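Long-range contacts in LEOA (Escherichia coli, PDB 4AUR), which is a bacterial dynamin from an enterotoxigenic strain that probably binds and hydrolyses GTP: residues 85-95 and 105-113; 3-14 and 258-269. All coordinates share one frame; numbering follows the deposited sequence.

Interaction 1 (85-95 and 105-113); sequences MDESSDRLSIY and EIVDTPGLF
An antiparallel beta hairpin at the edge of the GTPase sheet runs into the Asp-Thr-Pro-Gly turn, a sequence matching the DxxG (G3) motif of dynamin-type G domains. Ser93 and Asp108 form one hydrogen-bonded pair, each N 3.0 Å from the other's O; Tyr95 and Ile106 form the next, with Tyr95 N 2.8 Å from Ile106 O. Between them lies the non-hydrogen-bonded pair Ile94 and Val107, whose side chains run alongside each other, CD1 of Ile94 4.0 Å from CG1 of Val107. Beyond the strands the chain before Ser93 folds over Pro110. Ser93 sends OG between its own N and carbonyl carbon (chi1 40°), which sets it 3.3 Å from CG of Pro110, while the carbonyls of Asp86 and Arg91 approach the same ring. The hydrogen bond from Gly111 N to Ser89 O is weak. Met85, a selenomethionine, lays CG over the centre of one face of the Tyr95 ring and brings CE to 4.0 Å from OD2 of Asp108. OD1 of Asp108 makes a salt bridge with Lys66 of the probable P-loop. Strand 54-60 pairs with the other edge of 104-108, Tyr134 of helix 129-136 packs on Ile94 and Val107, and Ile106 meets Ile70 of helix 66-74.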
loop_
_atom_site.group_PDB
_atom_site.type_symbol
_atom_site.label_atom_id
_atom_site.label_comp_id
_atom_site.label_asym_id
_atom_site.label_seq_id
_atom_site.Cartn_x
_atom_site.Cartn_y
_atom_site.Cartn_z
HETATM N N MSE A 85 59.398 -3.507 4.138
HETATM C CA MSE A 85 58.867 -2.497 3.233
HETATM C C MSE A 85 59.953 -1.668 2.602
HETATM O O MSE A 85 60.870 -1.215 3.287
HETATM C CB MSE A 85 57.855 -1.653 4.010
HETATM C CG MSE A 85 56.502 -2.378 4.014
HETATM SE SE MSE A 85 55.020 -1.258 4.695
HETATM C CE MSE A 85 54.967 0.086 3.238
ATOM N N ASP A 86 59.836 -1.463 1.284
ATOM C CA ASP A 86 60.849 -0.771 0.474
ATOM C C ASP A 86 60.568 0.725 0.429
ATOM O O ASP A 86 59.427 1.132 0.223
ATOM C CB ASP A 86 60.868 -1.338 -0.957
ATOM C CG ASP A 86 62.016 -0.778 -1.813
ATOM O OD1 ASP A 86 63.195 -0.830 -1.386
ATOM O OD2 ASP A 86 61.730 -0.284 -2.923
ATOM N N GLU A 87 61.623 1.525 0.590
ATOM C CA GLU A 87 61.516 2.986 0.731
ATOM C C GLU A 87 61.204 3.737 -0.566
ATOM O O GLU A 87 60.516 4.760 -0.537
ATOM C CB GLU A 87 62.806 3.560 1.339
ATOM C CG GLU A 87 63.092 3.099 2.764
ATOM C CD GLU A 87 62.100 3.647 3.774
ATOM O OE1 GLU A 87 61.859 4.872 3.764
ATOM O OE2 GLU A 87 61.566 2.853 4.576
ATOM N N SER A 88 61.725 3.262 -1.695
ATOM C CA SER A 88 61.400 3.887 -2.970
ATOM C C SER A 88 61.358 2.894 -4.133
ATOM O O SER A 88 62.330 2.191 -4.412
ATOM C CB SER A 88 62.375 5.028 -3.277
ATOM O OG SER A 88 61.861 5.861 -4.308
ATOM N N SER A 89 60.196 2.840 -4.780
ATOM C CA SER A 89 60.017 2.191 -6.071
ATOM C C SER A 89 58.887 2.937 -6.747
ATOM O O SER A 89 57.814 3.048 -6.168
ATOM C CB SER A 89 59.624 0.722 -5.901
ATOM O OG SER A 89 58.214 0.569 -5.784
ATOM N N ASP A 90 59.106 3.451 -7.956
ATOM C CA ASP A 90 58.042 4.186 -8.662
ATOM C C ASP A 90 56.989 3.235 -9.254
ATOM O O ASP A 90 56.775 3.201 -10.468
ATOM C CB ASP A 90 58.623 5.128 -9.735
ATOM C CG ASP A 90 59.149 6.433 -9.144
ATOM O OD1 ASP A 90 58.328 7.254 -8.672
ATOM O OD2 ASP A 90 60.382 6.633 -9.145
ATOM N N ARG A 91 56.357 2.459 -8.375
ATOM C CA ARG A 91 55.236 1.603 -8.718
ATOM C C ARG A 91 54.388 1.447 -7.461
ATOM O O ARG A 91 54.794 1.819 -6.373
ATOM C CB ARG A 91 55.669 0.179 -9.138
ATOM C CG ARG A 91 56.720 0.039 -10.220
ATOM C CD ARG A 91 56.181 0.328 -11.610
ATOM N NE ARG A 91 57.287 0.436 -12.566
ATOM C CZ ARG A 91 57.179 0.858 -13.827
ATOM N NH1 ARG A 91 55.996 1.222 -14.332
ATOM N NH2 ARG A 91 58.270 0.913 -14.591
ATOM N N LEU A 92 53.222 0.847 -7.626
ATOM C CA LEU A 92 52.453 0.348 -6.519
ATOM C C LEU A 92 53.125 -0.869 -5.907
ATOM O O LEU A 92 53.886 -1.594 -6.563
ATOM C CB LEU A 92 51.088 -0.061 -7.042
ATOM C CG LEU A 92 50.084 -0.737 -6.126
ATOM C CD1 LEU A 92 49.415 0.304 -5.257
ATOM C CD2 LEU A 92 49.061 -1.477 -6.972
ATOM N N SER A 93 52.826 -1.121 -4.645
ATOM C CA SER A 93 53.368 -2.287 -4.008
ATOM C C SER A 93 52.448 -2.859 -2.948
ATOM O O SER A 93 51.652 -2.148 -2.326
ATOM C CB SER A 93 54.769 -1.995 -3.447
ATOM O OG SER A 93 54.837 -0.705 -2.859
ATOM N N ILE A 94 52.581 -4.173 -2.769
ATOM C CA ILE A 94 51.693 -4.958 -1.948
ATOM C C ILE A 94 52.491 -5.859 -1.040
ATOM O O ILE A 94 53.376 -6.562 -1.506
ATOM C CB ILE A 94 50.805 -5.850 -2.822
ATOM C CG1 ILE A 94 50.142 -5.003 -3.898
ATOM C CG2 ILE A 94 49.777 -6.573 -1.961
ATOM C CD1 ILE A 94 48.753 -5.438 -4.295
ATOM N N TYR A 95 52.158 -5.854 0.248
ATOM C CA TYR A 95 52.816 -6.699 1.228
ATOM C C TYR A 95 51.752 -7.570 1.872
ATOM O O TYR A 95 50.693 -7.083 2.216
ATOM C CB TYR A 95 53.558 -5.852 2.247
ATOM C CG TYR A 95 54.419 -4.803 1.596
ATOM C CD1 TYR A 95 55.731 -5.068 1.212
ATOM C CD2 TYR A 95 53.904 -3.546 1.319
ATOM C CE1 TYR A 95 56.509 -4.089 0.585
ATOM C CE2 TYR A 95 54.663 -2.566 0.695
ATOM C CZ TYR A 95 55.965 -2.828 0.331
ATOM O OH TYR A 95 56.690 -1.805 -0.274
ATOM N N GLU A 105 46.286 -7.686 2.934
ATOM C CA GLU A 105 47.129 -7.034 1.966
ATOM C C GLU A 105 47.455 -5.624 2.471
ATOM O O GLU A 105 46.625 -4.953 3.092
ATOM C CB GLU A 105 46.386 -6.922 0.633
ATOM C CG GLU A 105 45.927 -8.229 0.008
ATOM C CD GLU A 105 45.042 -8.012 -1.215
ATOM O OE1 GLU A 105 44.278 -7.024 -1.239
ATOM O OE2 GLU A 105 45.095 -8.820 -2.169
ATOM N N ILE A 106 48.662 -5.159 2.202
ATOM C CA ILE A 106 49.055 -3.821 2.612
ATOM C C ILE A 106 49.535 -3.175 1.361
ATOM O O ILE A 106 50.524 -3.596 0.806
ATOM C CB ILE A 106 50.145 -3.859 3.700
ATOM C CG1 ILE A 106 49.531 -4.418 4.988
ATOM C CG2 ILE A 106 50.698 -2.465 3.958
ATOM C CD1 ILE A 106 50.514 -4.879 6.029
ATOM N N VAL A 107 48.797 -2.189 0.876
ATOM C CA VAL A 107 49.132 -1.554 -0.399
ATOM C C VAL A 107 49.736 -0.208 -0.108
ATOM O O VAL A 107 49.392 0.406 0.887
ATOM C CB VAL A 107 47.902 -1.379 -1.303
ATOM C CG1 VAL A 107 47.356 -2.726 -1.692
ATOM C CG2 VAL A 107 46.809 -0.577 -0.621
ATOM N N ASP A 108 50.633 0.259 -0.958
ATOM C CA ASP A 108 51.178 1.614 -0.788
ATOM C C ASP A 108 51.815 2.082 -2.091
ATOM O O ASP A 108 52.037 1.303 -3.008
ATOM C CB ASP A 108 52.170 1.620 0.398
ATOM C CG ASP A 108 53.028 2.881 0.485
ATOM O OD1 ASP A 108 52.484 3.976 0.742
ATOM O OD2 ASP A 108 54.266 2.757 0.311
ATOM N N THR A 109 52.075 3.368 -2.166
ATOM C CA THR A 109 52.705 3.959 -3.303
ATOM C C THR A 109 53.981 4.653 -2.833
ATOM O O THR A 109 53.968 5.852 -2.598
ATOM C CB THR A 109 51.734 4.983 -3.866
ATOM O OG1 THR A 109 51.233 5.768 -2.778
ATOM C CG2 THR A 109 50.573 4.283 -4.488
ATOM N N PRO A 110 55.094 3.913 -2.688
ATOM C CA PRO A 110 56.290 4.488 -2.058
ATOM C C PRO A 110 56.927 5.673 -2.785
ATOM O O PRO A 110 57.473 6.552 -2.147
ATOM C CB PRO A 110 57.274 3.306 -2.024
ATOM C CG PRO A 110 56.436 2.092 -2.211
ATOM C CD PRO A 110 55.363 2.548 -3.153
ATOM N N GLY A 111 56.853 5.691 -4.107
ATOM C CA GLY A 111 57.388 6.808 -4.884
ATOM C C GLY A 111 57.014 8.195 -4.383
ATOM O O GLY A 111 57.859 9.086 -4.357
ATOM N N LEU A 112 55.754 8.368 -3.977
ATOM C CA LEU A 112 55.220 9.667 -3.533
ATOM C C LEU A 112 55.741 10.124 -2.158
ATOM O O LEU A 112 55.632 11.299 -1.783
ATOM C CB LEU A 112 53.697 9.591 -3.451
ATOM C CG LEU A 112 52.905 9.260 -4.704
ATOM C CD1 LEU A 112 51.479 8.898 -4.345
ATOM C CD2 LEU A 112 52.906 10.440 -5.639
ATOM N N PHE A 113 56.302 9.193 -1.408
ATOM C CA PHE A 113 56.645 9.437 -0.027
ATOM C C PHE A 113 58.143 9.145 0.205
ATOM O O PHE A 113 58.570 8.779 1.314
ATOM C CB PHE A 113 55.769 8.548 0.868
ATOM C CG PHE A 113 54.270 8.646 0.596
ATOM C CD1 PHE A 113 53.580 9.821 0.807
ATOM C CD2 PHE A 113 53.553 7.537 0.166
ATOM C CE1 PHE A 113 52.221 9.893 0.574
ATOM C CE2 PHE A 113 52.195 7.606 -0.065
ATOM C CZ PHE A 113 51.528 8.786 0.139
#

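Interaction 2 (3-14 and 258-269)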
loop_
_atom_site.group_PDB
_atom_site.type_symbol
_atom_site.label_atom_id
_atom_site.label_comp_id
_atom_site.label_asym_id
_atom_site.label_seq_id
_atom_site.Cartn_x
_atom_site.Cartn_y
_atom_site.Cartn_z
ATOM N N GLN A 3 40.357 -6.594 14.333
ATOM C CA GLN A 3 40.197 -6.169 12.925
ATOM C C GLN A 3 39.862 -7.282 11.946
ATOM O O GLN A 3 39.092 -7.063 11.034
ATOM C CB GLN A 3 41.429 -5.387 12.419
ATOM C CG GLN A 3 42.765 -6.122 12.490
ATOM C CD GLN A 3 43.559 -5.798 13.732
ATOM O OE1 GLN A 3 43.053 -5.871 14.846
ATOM N NE2 GLN A 3 44.803 -5.428 13.546
ATOM N N PHE A 4 40.431 -8.466 12.134
ATOM C CA PHE A 4 40.229 -9.563 11.197
ATOM C C PHE A 4 38.938 -10.295 11.465
ATOM O O PHE A 4 38.373 -10.875 10.554
ATOM C CB PHE A 4 41.400 -10.543 11.242
ATOM C CG PHE A 4 42.713 -9.914 10.913
ATOM C CD1 PHE A 4 43.140 -9.836 9.609
ATOM C CD2 PHE A 4 43.497 -9.376 11.911
ATOM C CE1 PHE A 4 44.337 -9.238 9.298
ATOM C CE2 PHE A 4 44.706 -8.775 11.615
ATOM C CZ PHE A 4 45.128 -8.707 10.300
ATOM N N LYS A 5 38.473 -10.277 12.709
ATOM C CA LYS A 5 37.183 -10.879 13.042
ATOM C C LYS A 5 36.044 -9.984 12.554
ATOM O O LYS A 5 34.979 -10.479 12.201
ATOM C CB LYS A 5 37.053 -11.118 14.552
ATOM C CG LYS A 5 35.871 -12.001 14.956
ATOM C CD LYS A 5 35.554 -11.869 16.445
ATOM C CE LYS A 5 34.109 -12.240 16.768
ATOM N NZ LYS A 5 33.732 -11.961 18.190
ATOM N N GLN A 6 36.271 -8.670 12.558
ATOM C CA GLN A 6 35.272 -7.709 12.134
ATOM C C GLN A 6 35.132 -7.813 10.653
ATOM O O GLN A 6 34.042 -7.741 10.127
ATOM C CB GLN A 6 35.691 -6.297 12.490
ATOM C CG GLN A 6 34.636 -5.248 12.202
ATOM C CD GLN A 6 33.463 -5.292 13.170
ATOM O OE1 GLN A 6 32.349 -5.651 12.788
ATOM N NE2 GLN A 6 33.707 -4.925 14.427
ATOM N N PHE A 7 36.252 -7.993 9.973
ATOM C CA PHE A 7 36.216 -8.087 8.551
ATOM C C PHE A 7 35.485 -9.361 8.226
ATOM O O PHE A 7 34.423 -9.338 7.634
ATOM C CB PHE A 7 37.619 -8.095 7.965
ATOM C CG PHE A 7 37.655 -8.373 6.502
ATOM C CD1 PHE A 7 37.520 -7.352 5.600
ATOM C CD2 PHE A 7 37.809 -9.665 6.034
ATOM C CE1 PHE A 7 37.549 -7.604 4.244
ATOM C CE2 PHE A 7 37.849 -9.929 4.676
ATOM C CZ PHE A 7 37.717 -8.898 3.774
ATOM N N SER A 8 36.028 -10.476 8.671
ATOM C CA SER A 8 35.432 -11.762 8.355
ATOM C C SER A 8 33.915 -11.728 8.565
ATOM O O SER A 8 33.187 -12.298 7.762
ATOM C CB SER A 8 36.052 -12.837 9.221
ATOM O OG SER A 8 35.617 -12.619 10.537
ATOM N N ILE A 9 33.474 -11.058 9.638
ATOM C CA ILE A 9 32.054 -10.840 9.947
ATOM C C ILE A 9 31.357 -9.954 8.933
ATOM O O ILE A 9 30.237 -10.251 8.504
ATOM C CB ILE A 9 31.845 -10.146 11.317
ATOM C CG1 ILE A 9 32.077 -11.113 12.466
ATOM C CG2 ILE A 9 30.430 -9.577 11.459
ATOM C CD1 ILE A 9 32.317 -10.419 13.801
ATOM N N GLU A 10 31.978 -8.830 8.592
ATOM C CA GLU A 10 31.395 -7.944 7.589
ATOM C C GLU A 10 31.386 -8.621 6.238
ATOM O O GLU A 10 30.428 -8.464 5.508
ATOM C CB GLU A 10 32.070 -6.576 7.553
ATOM C CG GLU A 10 31.759 -5.732 8.785
ATOM C CD GLU A 10 30.266 -5.681 9.162
ATOM O OE1 GLU A 10 29.390 -5.496 8.273
ATOM O OE2 GLU A 10 29.956 -5.817 10.370
ATOM N N LYS A 11 32.400 -9.418 5.929
ATOM C CA LYS A 11 32.352 -10.236 4.722
ATOM C C LYS A 11 31.126 -11.113 4.707
ATOM O O LYS A 11 30.391 -11.133 3.730
ATOM C CB LYS A 11 33.568 -11.129 4.573
ATOM C CG LYS A 11 33.846 -11.517 3.141
ATOM C CD LYS A 11 35.257 -12.035 2.958
ATOM C CE LYS A 11 35.295 -13.536 2.787
ATOM N NZ LYS A 11 36.584 -14.048 3.307
ATOM N N GLN A 12 30.880 -11.827 5.785
ATOM C CA GLN A 12 29.723 -12.709 5.805
ATOM C C GLN A 12 28.428 -11.909 5.707
ATOM O O GLN A 12 27.519 -12.291 4.977
ATOM C CB GLN A 12 29.705 -13.590 7.060
ATOM C CG GLN A 12 29.010 -14.941 6.883
ATOM C CD GLN A 12 29.592 -15.811 5.748
ATOM O OE1 GLN A 12 28.909 -16.722 5.224
ATOM N NE2 GLN A 12 30.858 -15.535 5.364
ATOM N N ALA A 13 28.325 -10.794 6.414
ATOM C CA ALA A 13 27.085 -10.041 6.337
ATOM C C ALA A 13 26.773 -9.663 4.904
ATOM O O ALA A 13 25.639 -9.728 4.489
ATOM C CB ALA A 13 27.129 -8.806 7.209
ATOM N N ALA A 14 27.785 -9.275 4.150
ATOM C CA ALA A 14 27.603 -8.841 2.761
ATOM C C ALA A 14 27.180 -9.989 1.874
ATOM O O ALA A 14 26.370 -9.823 0.974
ATOM C CB ALA A 14 28.879 -8.223 2.215
ATOM N N THR A 258 37.938 -0.028 13.463
ATOM C CA THR A 258 36.925 -1.041 13.598
ATOM C C THR A 258 35.554 -0.541 13.186
ATOM O O THR A 258 34.789 -1.302 12.633
ATOM C CB THR A 258 36.949 -1.623 15.017
ATOM O OG1 THR A 258 37.996 -2.598 15.063
ATOM C CG2 THR A 258 35.604 -2.264 15.400
ATOM N N GLU A 259 35.257 0.728 13.431
ATOM C CA GLU A 259 33.977 1.313 13.035
ATOM C C GLU A 259 33.864 1.568 11.541
ATOM O O GLU A 259 32.767 1.737 11.026
ATOM C CB GLU A 259 33.748 2.650 13.757
ATOM C CG GLU A 259 33.374 2.512 15.218
ATOM C CD GLU A 259 32.054 1.783 15.409
ATOM O OE1 GLU A 259 31.045 2.236 14.806
ATOM O OE2 GLU A 259 32.033 0.762 16.143
ATOM N N ILE A 260 34.995 1.665 10.856
ATOM C CA ILE A 260 34.995 2.017 9.453
ATOM C C ILE A 260 34.754 0.737 8.734
ATOM O O ILE A 260 33.939 0.660 7.834
ATOM C CB ILE A 260 36.342 2.608 9.009
ATOM C CG1 ILE A 260 36.399 4.095 9.341
ATOM C CG2 ILE A 260 36.565 2.427 7.515
ATOM C CD1 ILE A 260 37.799 4.657 9.297
ATOM N N LEU A 261 35.505 -0.269 9.140
ATOM C CA LEU A 261 35.326 -1.601 8.653
ATOM C C LEU A 261 33.879 -1.992 8.725
ATOM O O LEU A 261 33.338 -2.563 7.779
ATOM C CB LEU A 261 36.117 -2.550 9.511
ATOM C CG LEU A 261 37.615 -2.481 9.304
ATOM C CD1 LEU A 261 38.289 -3.242 10.432
ATOM C CD2 LEU A 261 38.013 -3.040 7.950
ATOM N N LYS A 262 33.261 -1.660 9.854
ATOM C CA LYS A 262 31.883 -2.034 10.165
ATOM C C LYS A 262 30.975 -1.522 9.085
ATOM O O LYS A 262 30.079 -2.227 8.649
ATOM C CB LYS A 262 31.497 -1.442 11.515
ATOM C CG LYS A 262 30.337 -2.113 12.190
ATOM C CD LYS A 262 30.132 -1.591 13.611
ATOM C CE LYS A 262 30.575 -2.585 14.679
ATOM N NZ LYS A 262 29.572 -2.705 15.790
ATOM N N THR A 263 31.261 -0.305 8.622
ATOM C CA THR A 263 30.431 0.398 7.670
ATOM C C THR A 263 30.905 0.254 6.234
ATOM O O THR A 263 30.106 0.099 5.325
ATOM C CB THR A 263 30.438 1.909 7.947
ATOM O OG1 THR A 263 30.676 2.166 9.338
ATOM C CG2 THR A 263 29.099 2.511 7.526
ATOM N N ASN A 264 32.209 0.333 6.030
ATOM C CA ASN A 264 32.762 0.494 4.700
ATOM C C ASN A 264 33.067 -0.832 3.983
ATOM O O ASN A 264 33.182 -0.862 2.755
ATOM C CB ASN A 264 34.011 1.379 4.802
ATOM C CG ASN A 264 34.722 1.578 3.475
ATOM O OD1 ASN A 264 35.911 1.289 3.360
ATOM N ND2 ASN A 264 34.012 2.086 2.475
ATOM N N VAL A 265 33.189 -1.928 4.724
ATOM C CA VAL A 265 33.531 -3.195 4.099
ATOM C C VAL A 265 32.443 -3.684 3.144
ATOM O O VAL A 265 32.752 -4.094 2.026
ATOM C CB VAL A 265 33.883 -4.263 5.144
ATOM C CG1 VAL A 265 33.835 -5.665 4.533
ATOM C CG2 VAL A 265 35.256 -3.954 5.747
ATOM N N PRO A 266 31.171 -3.650 3.560
ATOM C CA PRO A 266 30.152 -4.039 2.589
ATOM C C PRO A 266 30.106 -3.129 1.360
ATOM O O PRO A 266 29.975 -3.636 0.259
ATOM C CB PRO A 266 28.839 -3.938 3.382
ATOM C CG PRO A 266 29.237 -4.127 4.789
ATOM C CD PRO A 266 30.594 -3.479 4.908
ATOM N N GLU A 267 30.212 -1.810 1.532
ATOM C CA GLU A 267 30.191 -0.928 0.364
ATOM C C GLU A 267 31.357 -1.324 -0.553
ATOM O O GLU A 267 31.176 -1.493 -1.735
ATOM C CB GLU A 267 30.223 0.582 0.726
ATOM C CG GLU A 267 29.064 1.426 0.139
ATOM C CD GLU A 267 29.452 2.374 -1.016
ATOM O OE1 GLU A 267 30.546 2.994 -0.945
ATOM O OE2 GLU A 267 28.654 2.526 -1.992
ATOM N N VAL A 268 32.545 -1.534 -0.008
ATOM C CA VAL A 268 33.665 -1.855 -0.871
ATOM C C VAL A 268 33.395 -3.135 -1.614
ATOM O O VAL A 268 33.580 -3.175 -2.809
ATOM C CB VAL A 268 35.007 -1.931 -0.141
ATOM C CG1 VAL A 268 36.052 -2.577 -1.053
ATOM C CG2 VAL A 268 35.455 -0.539 0.267
ATOM N N LEU A 269 32.948 -4.172 -0.921
ATOM C CA LEU A 269 32.663 -5.441 -1.587
ATOM C C LEU A 269 31.546 -5.310 -2.638
ATOM O O LEU A 269 31.695 -5.814 -3.746
ATOM C CB LEU A 269 32.340 -6.543 -0.561
ATOM C CG LEU A 269 33.439 -6.998 0.413
ATOM C CD1 LEU A 269 32.903 -7.800 1.583
ATOM C CD2 LEU A 269 34.480 -7.831 -0.289
#
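With CG anti to the backbone N (chi1 -174°) and a bend at chi2, Gln6 brings its amide to Thr258 and Lys262, whereas Glu10 places CG beside its own N (chi1 -70°) and folds back at chi2 into a hole on helix 258-269. The result is a worked case of knobs-into-holes packing: Glu10 sits among Leu261, Lys262, Val265 and Pro266. Its aliphatic part does much of the touching, CB lying 3.6 Å from CG1 of Val265 and CG 3.7 Å from the carbonyl O of Leu261. The carboxylate faces the backbone O of Lys262, 3.4 Å from OE1; both are acceptors, so this is no hydrogen bond, and OE1 also meets the ring of Pro266. OE2 remains 6.3 Å from NZ of Lys262, so the opposite charges could attract only at a distance. One turn earlier, the Gln6 side chain crosses Thr258 at about a right angle, NE2 3.4 Å from CG2, and lies obliquely over Lys262, its amide near CE. The remaining contacts are mainly between carbon atoms. Phe7 directs CD1 to 4.1 Å from CG2 of Val265, and Leu269 reaches CD1 to 4.1 Å from CB of Ala14 while also meeting the backbone and CG of Lys11. The two segments cross at -44° with axes 8.9 Å apart. The helix pair rests on the GTPase sheet: Leu261 touches Leu54 of strand 54-60 and Leu140 of strand 140-146, Phe7 also packs on Leu54 and meets His139 edge-to-face, and Ile49 of helix 38-51 lies against Lys11 and Leu269.

How the interactions relate
The two contacts show how one small sheet can serve a local hairpin and a pairing between distant parts of the chain. Interaction 1 builds its edge from segments whose closest ends are 10 residues apart, whereas interaction 2 brings together segments with 243 residues between them, a span that includes the whole hairpin. Their centres lie 25 Å apart and their nearest atoms about 7 Å, without touching. Strand 54-60 is the element they share. Interaction 1 lies within the dynamin GTPase family region and approaches the probable nucleotide site; interaction 2 is helix packing that joins the N-terminal helix to segment 258-269, which falls within the dynamin-like helical domain region.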